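Local coordinates for protein epidermin leader peptide processing serine protease EpiP (Staphylococcus aureus subsp. aureus, PDB 3QFH) that is a subtilisin-like serine endopeptidase that probably cleaves the leader peptide from the precursor of the lantibiotic epidermin, at residues K57-K60 / M61-N64; V168-V171 / N172-G176; G417-K420 / N421-P424; D434-K437 / A438-A442. One frame throughout, in Å; residues are numbered along the deposited sequence. Where two conformers were deposited one is given.

Interaction 1. Residues K57-K60 / M61-N64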
loop_
_atom_site.group_PDB
_atom_site.type_symbol
_atom_site.label_atom_id
_atom_site.label_comp_id
_atom_site.label_asym_id
_atom_site.label_seq_id
_atom_site.Cartn_x
_atom_site.Cartn_y
_atom_site.Cartn_z
ATOM N N LYS A 57 13.302 23.304 0.427
ATOM C CA LYS A 57 12.944 24.184 -0.644
ATOM C C LYS A 57 14.112 25.164 -0.752
ATOM O O LYS A 57 14.433 25.864 0.211
ATOM C CB LYS A 57 11.614 24.877 -0.336
ATOM C CG LYS A 57 10.984 25.507 -1.548
ATOM C CD LYS A 57 9.606 26.113 -1.274
ATOM C CE LYS A 57 9.035 26.703 -2.562
ATOM N NZ LYS A 57 7.748 27.426 -2.367
ATOM N N MET A 58 14.785 25.170 -1.895
ATOM C CA MET A 58 15.931 26.059 -2.098
ATOM C C MET A 58 16.243 26.327 -3.572
ATOM O O MET A 58 15.758 25.621 -4.451
ATOM C CB MET A 58 17.172 25.508 -1.379
ATOM C CG MET A 58 17.539 24.084 -1.703
ATOM S SD MET A 58 18.893 23.441 -0.649
ATOM C CE MET A 58 18.858 21.720 -1.116
ATOM N N THR A 59 17.036 27.372 -3.828
ATOM C CA THR A 59 17.439 27.712 -5.195
ATOM C C THR A 59 18.371 26.634 -5.710
ATOM O O THR A 59 18.934 25.865 -4.921
ATOM C CB THR A 59 18.179 29.080 -5.281
ATOM O OG1 THR A 59 19.411 29.018 -4.543
ATOM C CG2 THR A 59 17.299 30.209 -4.746
ATOM N N LYS A 60 18.560 26.575 -7.024
ATOM C CA LYS A 60 19.451 25.553 -7.578
ATOM C C LYS A 60 20.889 25.849 -7.136
ATOM O O LYS A 60 21.686 24.937 -6.973
ATOM C CB LYS A 60 19.362 25.464 -9.105
ATOM C CG LYS A 60 20.007 24.167 -9.651
ATOM C CD LYS A 60 20.108 24.132 -11.174
ATOM C CE LYS A 60 21.220 25.060 -11.680
ATOM N NZ LYS A 60 21.379 24.977 -13.157
ATOM N N MET A 61 21.196 27.126 -6.932
ATOM C CA MET A 61 22.519 27.553 -6.475
ATOM C C MET A 61 22.818 27.066 -5.054
ATOM O O MET A 61 23.935 26.626 -4.773
ATOM C CB MET A 61 22.635 29.080 -6.532
ATOM C CG MET A 61 22.584 29.652 -7.935
ATOM S SD MET A 61 24.065 29.306 -8.903
ATOM C CE MET A 61 25.269 30.375 -8.101
ATOM N N HIS A 62 21.834 27.163 -4.158
ATOM C CA HIS A 62 22.021 26.683 -2.778
ATOM C C HIS A 62 21.987 25.156 -2.736
ATOM O O HIS A 62 22.678 24.553 -1.930
ATOM C CB HIS A 62 21.004 27.276 -1.788
ATOM C CG HIS A 62 21.238 28.720 -1.470
ATOM N ND1 HIS A 62 20.339 29.711 -1.790
ATOM C CD2 HIS A 62 22.287 29.342 -0.879
ATOM C CE1 HIS A 62 20.816 30.882 -1.404
ATOM N NE2 HIS A 62 21.998 30.685 -0.848
ATOM N N ALA A 63 21.203 24.537 -3.612
ATOM C CA ALA A 63 21.170 23.080 -3.680
ATOM C C ALA A 63 22.570 22.565 -4.043
ATOM O O ALA A 63 23.062 21.603 -3.458
ATOM C CB ALA A 63 20.155 22.615 -4.692
ATOM N N ASN A 64 23.212 23.238 -4.992
ATOM C CA ASN A 64 24.548 22.846 -5.433
ATOM C C ASN A 64 25.614 23.061 -4.375
ATOM O O ASN A 64 26.496 22.233 -4.216
ATOM C CB ASN A 64 24.898 23.523 -6.766
ATOM C CG ASN A 64 24.253 22.817 -7.942
ATOM O OD1 ASN A 64 23.388 23.362 -8.618
ATOM N ND2 ASN A 64 24.640 21.571 -8.155
HETATM O O HOH W 1 17.866 28.816 -1.213
#
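Between T59 and A63 the backbone swings from strand 53-59 into helix 60-66, and the first helical turn closes with A63 N donating to T59 O at 2.9 Å and N64 N to K60 O at 3.0 Å. This is an N-cap: T59 sits just ahead of the helix, and its hydroxyl takes the N-H of H62, OG1 to N at 3.1 Å with an angle of 158° at the hydrogen. The hydroxyl can do this because chi1 of 64° tucks OG1 between the backbone N and the carbonyl carbon, which brings it to the N-H of H62. T59 therefore serves the turn twice: the side-chain oxygen supplies an acceptor for H62 N, while the carbonyl oxygen takes A63 N in the first regular helical bond.

The imidazole of H62 crosses the T59 side chain at a slant, with ND1 3.0 Å from OG1. On the buried side, M58 runs extended beneath the turn and lays its SD and CE along A63; Y23 of strand 20-27 touches both residues, and F249 of strand 249-250 also packs on A63. This strand-to-helix junction thus joins strand 53-59, an inner strand of the mixed sheet, to helix 60-66 within the region assigned to the protease propeptide/inhibitor family. A sulfate ion, probably from the crystallisation liquor, lies beside H62. M58 ends in a methyl group, CE, that rests 3.7 Å from A63 CA and 3.9 Å from A63 CB.

Interaction 2. Residues V168-V171 / N172-G176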
loop_
_atom_site.group_PDB
_atom_site.type_symbol
_atom_site.label_atom_id
_atom_site.label_comp_id
_atom_site.label_asym_id
_atom_site.label_seq_id
_atom_site.Cartn_x
_atom_site.Cartn_y
_atom_site.Cartn_z
ATOM N N VAL A 168 -2.578 16.788 12.572
ATOM C CA VAL A 168 -2.191 15.382 12.750
ATOM C C VAL A 168 -3.333 14.368 12.789
ATOM O O VAL A 168 -3.160 13.265 12.314
ATOM C CB VAL A 168 -1.289 15.200 14.008
ATOM C CG1 VAL A 168 -1.216 13.732 14.437
ATOM C CG2 VAL A 168 0.092 15.753 13.730
ATOM N N HIS A 169 -4.491 14.725 13.332
ATOM C CA HIS A 169 -5.595 13.772 13.396
ATOM C C HIS A 169 -6.581 13.841 12.227
ATOM O O HIS A 169 -7.523 13.059 12.187
ATOM C CB HIS A 169 -6.367 13.931 14.708
ATOM C CG HIS A 169 -5.544 13.674 15.928
ATOM N ND1 HIS A 169 -4.976 12.448 16.196
ATOM C CD2 HIS A 169 -5.232 14.471 16.976
ATOM C CE1 HIS A 169 -4.324 12.509 17.343
ATOM N NE2 HIS A 169 -4.464 13.726 17.837
ATOM N N ASP A 170 -6.387 14.754 11.285
ATOM C CA ASP A 170 -7.322 14.879 10.155
ATOM C C ASP A 170 -7.049 13.814 9.110
ATOM O O ASP A 170 -6.192 13.996 8.231
ATOM C CB ASP A 170 -7.231 16.267 9.502
ATOM C CG ASP A 170 -8.190 16.432 8.309
ATOM O OD1 ASP A 170 -8.880 15.463 7.918
ATOM O OD2 ASP A 170 -8.257 17.543 7.744
ATOM N N VAL A 171 -7.766 12.700 9.197
ATOM C CA VAL A 171 -7.591 11.640 8.205
ATOM C C VAL A 171 -8.814 11.453 7.325
ATOM O O VAL A 171 -8.968 10.394 6.725
ATOM C CB VAL A 171 -7.163 10.293 8.815
ATOM C CG1 VAL A 171 -5.782 10.440 9.499
ATOM C CG2 VAL A 171 -8.217 9.734 9.765
ATOM N N ASN A 172 -9.677 12.468 7.253
ATOM C CA ASN A 172 -10.849 12.402 6.376
ATOM C C ASN A 172 -10.388 12.132 4.944
ATOM O O ASN A 172 -9.359 12.658 4.508
ATOM C CB ASN A 172 -11.669 13.697 6.428
ATOM C CG ASN A 172 -12.455 13.850 7.723
ATOM O OD1 ASN A 172 -12.343 13.030 8.635
ATOM N ND2 ASN A 172 -13.259 14.907 7.805
ATOM N N ASP A 173 -11.143 11.306 4.229
ATOM C CA ASP A 173 -10.825 10.945 2.855
ATOM C C ASP A 173 -11.415 11.980 1.903
ATOM O O ASP A 173 -12.618 12.201 1.912
ATOM C CB ASP A 173 -11.455 9.582 2.581
ATOM C CG ASP A 173 -10.971 8.930 1.303
ATOM O OD1 ASP A 173 -10.137 9.496 0.583
ATOM O OD2 ASP A 173 -11.439 7.815 1.020
ATOM N N ARG A 174 -10.575 12.607 1.095
ATOM C CA ARG A 174 -11.042 13.552 0.089
ATOM C C ARG A 174 -11.278 12.850 -1.239
ATOM O O ARG A 174 -12.181 13.213 -1.971
ATOM C CB ARG A 174 -10.027 14.673 -0.164
ATOM C CG ARG A 174 -9.957 15.807 0.861
ATOM C CD ARG A 174 -9.392 15.374 2.201
ATOM N NE ARG A 174 -8.952 16.517 2.997
ATOM C CZ ARG A 174 -8.711 16.493 4.309
ATOM N NH1 ARG A 174 -8.312 17.601 4.917
ATOM N NH2 ARG A 174 -8.902 15.390 5.027
ATOM N N LYS A 175 -10.450 11.854 -1.549
ATOM C CA LYS A 175 -10.511 11.168 -2.845
ATOM C C LYS A 175 -11.435 9.969 -2.906
ATOM O O LYS A 175 -12.072 9.743 -3.933
ATOM C CB LYS A 175 -9.103 10.743 -3.286
ATOM C CG LYS A 175 -8.209 11.892 -3.607
ATOM C CD LYS A 175 -6.952 11.419 -4.307
ATOM C CE LYS A 175 -6.144 12.565 -4.770
ATOM N NZ LYS A 175 -5.003 12.104 -5.593
ATOM N N GLY A 176 -11.469 9.173 -1.840
ATOM C CA GLY A 176 -12.369 8.011 -1.767
ATOM C C GLY A 176 -11.719 6.637 -1.797
ATOM O O GLY A 176 -12.328 5.653 -1.390
HETATM O O HOH W 2 -10.389 12.056 10.687
#
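The loop leading into helix 177-186, in the subtilase family region, is held by a salt bridge between D170 and R174. The guanidinium meets the carboxylate end-on with two nitrogens: NH1 reaches D170 OD2 at 2.8 Å and NH2 reaches D170 OD1 at 2.9 Å. Both oxygens lie close to the guanidinium plane, but the nitrogens approach from above the carboxylate plane, and the two flat groups are turned 29° apart. A chi1 of 180° swings the D170 carboxylate away from its own N and onward along the chain. OD1 accepts a second hydrogen bond, from N172 N, at 3.2 Å, nearly along the C-O direction. R174 NH2 also donates to N172 O at 2.8 Å, so NH2 serves two acceptors, both near the guanidinium plane, which helps to fix the rotation of the group.

D173 forms an Asx motif, its OD1 accepting from G176 N at 2.8 Å; that oxygen is also bonded to the hydroxyl of T131, and OD2 to T179. G176 is the N-cap residue of helix 177-186, whose first residue, H177, belongs to a probable Ser-His-Asp triad with D130 and S383. The loop comes from strand 149-150, with V171 bonded through its backbone to V133 beyond strand 126-130.

Interaction 3. Residues G417-K420 / N421-P424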
loop_
_atom_site.group_PDB
_atom_site.type_symbol
_atom_site.label_atom_id
_atom_site.label_comp_id
_atom_site.label_asym_id
_atom_site.label_seq_id
_atom_site.Cartn_x
_atom_site.Cartn_y
_atom_site.Cartn_z
ATOM N N GLY A 417 -1.731 -20.949 3.325
ATOM C CA GLY A 417 -2.804 -19.963 3.209
ATOM C C GLY A 417 -3.218 -19.612 1.797
ATOM O O GLY A 417 -3.867 -18.608 1.587
ATOM N N THR A 418 -2.820 -20.420 0.826
ATOM C CA THR A 418 -3.185 -20.168 -0.556
ATOM C C THR A 418 -3.686 -21.450 -1.198
ATOM O O THR A 418 -3.467 -22.544 -0.694
ATOM C CB THR A 418 -1.987 -19.667 -1.418
ATOM O OG1 THR A 418 -1.125 -20.760 -1.724
ATOM C CG2 THR A 418 -1.193 -18.531 -0.718
ATOM N N SER A 419 -4.385 -21.277 -2.303
ATOM C CA SER A 419 -4.836 -22.356 -3.143
ATOM C C SER A 419 -3.602 -22.851 -3.917
ATOM O O SER A 419 -2.701 -22.060 -4.212
ATOM C CB SER A 419 -5.884 -21.808 -4.130
ATOM O OG SER A 419 -6.038 -22.644 -5.258
ATOM N N LYS A 420 -3.551 -24.144 -4.229
ATOM C CA LYS A 420 -2.460 -24.696 -5.005
ATOM C C LYS A 420 -2.949 -25.144 -6.373
ATOM O O LYS A 420 -2.463 -26.113 -6.927
ATOM C CB LYS A 420 -1.729 -25.807 -4.235
ATOM C CG LYS A 420 -0.917 -25.227 -3.058
ATOM C CD LYS A 420 0.026 -26.215 -2.412
ATOM C CE LYS A 420 0.908 -25.508 -1.371
ATOM N NZ LYS A 420 1.914 -26.411 -0.738
ATOM N N ASN A 421 -3.900 -24.394 -6.922
ATOM C CA ASN A 421 -4.455 -24.663 -8.242
ATOM C C ASN A 421 -4.045 -23.597 -9.256
ATOM O O ASN A 421 -4.384 -23.704 -10.427
ATOM C CB ASN A 421 -5.980 -24.687 -8.154
ATOM C CG ASN A 421 -6.502 -25.832 -7.297
ATOM O OD1 ASN A 421 -5.945 -26.923 -7.290
ATOM N ND2 ASN A 421 -7.602 -25.592 -6.605
ATOM N N ASN A 422 -3.325 -22.569 -8.796
ATOM C CA ASN A 422 -2.948 -21.415 -9.631
ATOM C C ASN A 422 -1.484 -21.462 -10.018
ATOM O O ASN A 422 -0.602 -21.589 -9.154
ATOM C CB ASN A 422 -3.181 -20.110 -8.855
ATOM C CG ASN A 422 -4.434 -20.154 -8.003
ATOM O OD1 ASN A 422 -4.346 -20.236 -6.778
ATOM N ND2 ASN A 422 -5.594 -20.159 -8.641
ATOM N N LYS A 423 -1.227 -21.313 -11.315
ATOM C CA LYS A 423 0.126 -21.331 -11.860
ATOM C C LYS A 423 0.162 -20.555 -13.169
ATOM O O LYS A 423 -0.865 -20.395 -13.803
ATOM C CB LYS A 423 0.595 -22.773 -12.094
ATOM C CG LYS A 423 -0.213 -23.622 -13.074
ATOM C CD LYS A 423 -1.636 -23.894 -12.559
ATOM C CE LYS A 423 -2.275 -25.135 -13.214
ATOM N NZ LYS A 423 -3.551 -25.526 -12.501
ATOM N N PRO A 424 1.352 -20.101 -13.597
ATOM C CA PRO A 424 2.667 -20.258 -13.000
ATOM C C PRO A 424 2.978 -19.294 -11.879
ATOM O O PRO A 424 2.252 -18.323 -11.670
ATOM C CB PRO A 424 3.614 -20.008 -14.184
ATOM C CG PRO A 424 2.894 -19.129 -15.055
ATOM C CD PRO A 424 1.441 -19.478 -14.927
HETATM O O HOH W 3 -7.745 -20.564 -6.853
#
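S419 lays its hydroxyl alongside CB of N421, OG to CB 3.5 Å, and the same OG accepts the backbone N-H of N421 at 3.2 Å, with 148° at the hydrogen. This is an ST turn, the side-chain oxygen accepting from the backbone N two residues on, and the bond closes the bend at K420. The first torsion of S419 makes it possible: at chi1 160° OG stands opposite the backbone N and beside the carbonyl carbon, leaning the way the chain is heading.

N422 approaches the same hydroxyl with its amide. A water joins the two groups, lying 3.1 Å from S419 OG and accepting from N422 ND2 at 2.8 Å, while N422 OD1 comes within 3.4 Å of S419 CB. That amide oxygen has its main partner elsewhere, the backbone N-H of E432, so N422 ties this bend to the segment that returns after helix 425-428. With its oxygen bonded to E432 and its nitrogen to the water, the amide is held at both ends.

Past the bend, K423 curls back over the turn and NZ donates to N421 O at 2.9 Å, coming from above the carbonyl plane. A cis peptide bond then precedes P424, the N-cap residue of the following helix. A sulfate ion lies near the K420 side chain, probably from the crystallisation liquor. The whole bend is a surface connection from helix 406-416 to helix 425-428, and S419 pairs through its backbone with E432, just as G417 does with D434 at the start of helix 435-439.

Interaction 4. Residues D434-K437 / A438-A442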
loop_
_atom_site.group_PDB
_atom_site.type_symbol
_atom_site.label_atom_id
_atom_site.label_comp_id
_atom_site.label_asym_id
_atom_site.label_seq_id
_atom_site.Cartn_x
_atom_site.Cartn_y
_atom_site.Cartn_z
ATOM N N ASP A 434 -6.337 -18.035 0.387
ATOM C CA ASP A 434 -7.431 -18.895 0.896
ATOM C C ASP A 434 -7.408 -18.796 2.437
ATOM O O ASP A 434 -6.619 -19.458 3.124
ATOM C CB ASP A 434 -7.297 -20.346 0.425
ATOM C CG ASP A 434 -8.520 -21.226 0.806
ATOM O OD1 ASP A 434 -8.683 -22.302 0.159
ATOM O OD2 ASP A 434 -9.316 -20.866 1.718
ATOM N N VAL A 435 -8.267 -17.925 2.947
ATOM C CA VAL A 435 -8.326 -17.616 4.367
ATOM C C VAL A 435 -8.853 -18.789 5.165
ATOM O O VAL A 435 -8.420 -19.025 6.302
ATOM C CB VAL A 435 -9.160 -16.322 4.600
ATOM C CG1 VAL A 435 -9.362 -16.035 6.083
ATOM C CG2 VAL A 435 -8.483 -15.145 3.887
ATOM N N TYR A 436 -9.752 -19.566 4.571
ATOM C CA TYR A 436 -10.270 -20.736 5.280
ATOM C C TYR A 436 -9.123 -21.701 5.590
ATOM O O TYR A 436 -8.992 -22.189 6.732
ATOM C CB TYR A 436 -11.363 -21.415 4.485
ATOM C CG TYR A 436 -11.920 -22.637 5.141
ATOM C CD1 TYR A 436 -12.934 -22.535 6.087
ATOM C CD2 TYR A 436 -11.467 -23.903 4.789
ATOM C CE1 TYR A 436 -13.466 -23.659 6.693
ATOM C CE2 TYR A 436 -11.987 -25.041 5.394
ATOM C CZ TYR A 436 -12.991 -24.910 6.341
ATOM O OH TYR A 436 -13.514 -26.025 6.931
ATOM N N LYS A 437 -8.285 -21.956 4.589
ATOM C CA LYS A 437 -7.129 -22.826 4.805
ATOM C C LYS A 437 -6.169 -22.249 5.851
ATOM O O LYS A 437 -5.700 -22.970 6.719
ATOM C CB LYS A 437 -6.358 -23.090 3.509
ATOM C CG LYS A 437 -7.029 -24.075 2.548
ATOM C CD LYS A 437 -6.091 -24.428 1.376
ATOM C CE LYS A 437 -6.777 -25.329 0.352
ATOM N NZ LYS A 437 -7.163 -26.680 0.898
ATOM N N ALA A 438 -5.882 -20.952 5.751
ATOM C CA ALA A 438 -4.930 -20.291 6.669
ATOM C C ALA A 438 -5.355 -20.409 8.142
ATOM O O ALA A 438 -4.506 -20.526 9.028
ATOM C CB ALA A 438 -4.757 -18.828 6.285
ATOM N N LEU A 439 -6.658 -20.395 8.394
ATOM C CA LEU A 439 -7.178 -20.496 9.753
ATOM C C LEU A 439 -7.378 -21.937 10.241
ATOM O O LEU A 439 -7.681 -22.151 11.393
ATOM C CB LEU A 439 -8.510 -19.741 9.868
ATOM C CG LEU A 439 -8.416 -18.240 9.568
ATOM C CD1 LEU A 439 -9.785 -17.573 9.629
ATOM C CD2 LEU A 439 -7.460 -17.574 10.525
ATOM N N ASN A 440 -7.191 -22.924 9.380
ATOM C CA ASN A 440 -7.425 -24.292 9.805
ATOM C C ASN A 440 -6.214 -25.226 9.724
ATOM O O ASN A 440 -6.379 -26.431 9.540
ATOM C CB ASN A 440 -8.609 -24.841 9.004
ATOM C CG ASN A 440 -9.922 -24.225 9.444
ATOM O OD1 ASN A 440 -10.388 -24.500 10.535
ATOM N ND2 ASN A 440 -10.520 -23.389 8.593
ATOM N N VAL A 441 -5.011 -24.675 9.882
ATOM C CA VAL A 441 -3.787 -25.491 9.811
ATOM C C VAL A 441 -3.747 -26.532 10.930
ATOM O O VAL A 441 -3.231 -27.624 10.737
ATOM C CB VAL A 441 -2.516 -24.625 9.865
ATOM C CG1 VAL A 441 -1.264 -25.500 9.823
ATOM C CG2 VAL A 441 -2.517 -23.628 8.691
ATOM N N ALA A 442 -4.315 -26.213 12.089
ATOM C CA ALA A 442 -4.347 -27.173 13.192
ATOM C C ALA A 442 -5.405 -28.250 12.949
ATOM O O ALA A 442 -5.366 -29.294 13.580
ATOM C CB ALA A 442 -4.606 -26.463 14.527
#
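Y436 O is gripped by the side-chain amide of N440, whose ND2 donates at 2.7 Å, and more weakly by the backbone of L439, whose N lies 3.4 Å away. The same amide nitrogen sits over the centre of the Y436 ring, 3.4 Å above its plane, with the ring and amide planes 47° apart. Chi1 of 179° sends the Y436 ring along the helix, under ND2. D117 OD2 accepts from ND2 as well, so the nitrogen has a carbonyl, a carboxylate and an aromatic face around it.

At the other end, D434 is the N-cap: its OD2 accepts from K437 N at 3.2 Å. One turn of backbone follows, with A438 N bonded to D434 O and L439 N to V435 O; N440 N then turns to K437 O at 3.1 Å, a shorter-range bond as the helix ends. V435 and L439 lie side by side, CG1 to CD1 at 3.9 Å, and point the same way. That apolar side packs against helix 382-400, where L395 meets both residues and I396 meets A438, while V441 beyond the turn leans on L412 and H416 of helix 406-416.

Overall arrangement
Along the chain the four contacts come one after another, and none nests in or crosses another. Interaction 1 turns a strand into a helix in the propeptide-like region, about 33 Å between centres from interaction 2, which shapes the loop ahead of helix 177-186 in the subtilase region. Interactions 3 and 4 lie far from interaction 1, on the opposite side of the chain's centre, with at least about 44 Å between nearest atoms. These two touch: G417 O probably accepts from D434 N at 2.8 Å, and T418 O packs on K437 CD. Together they join helices 406-416, 425-428 and 435-439 near the C terminus.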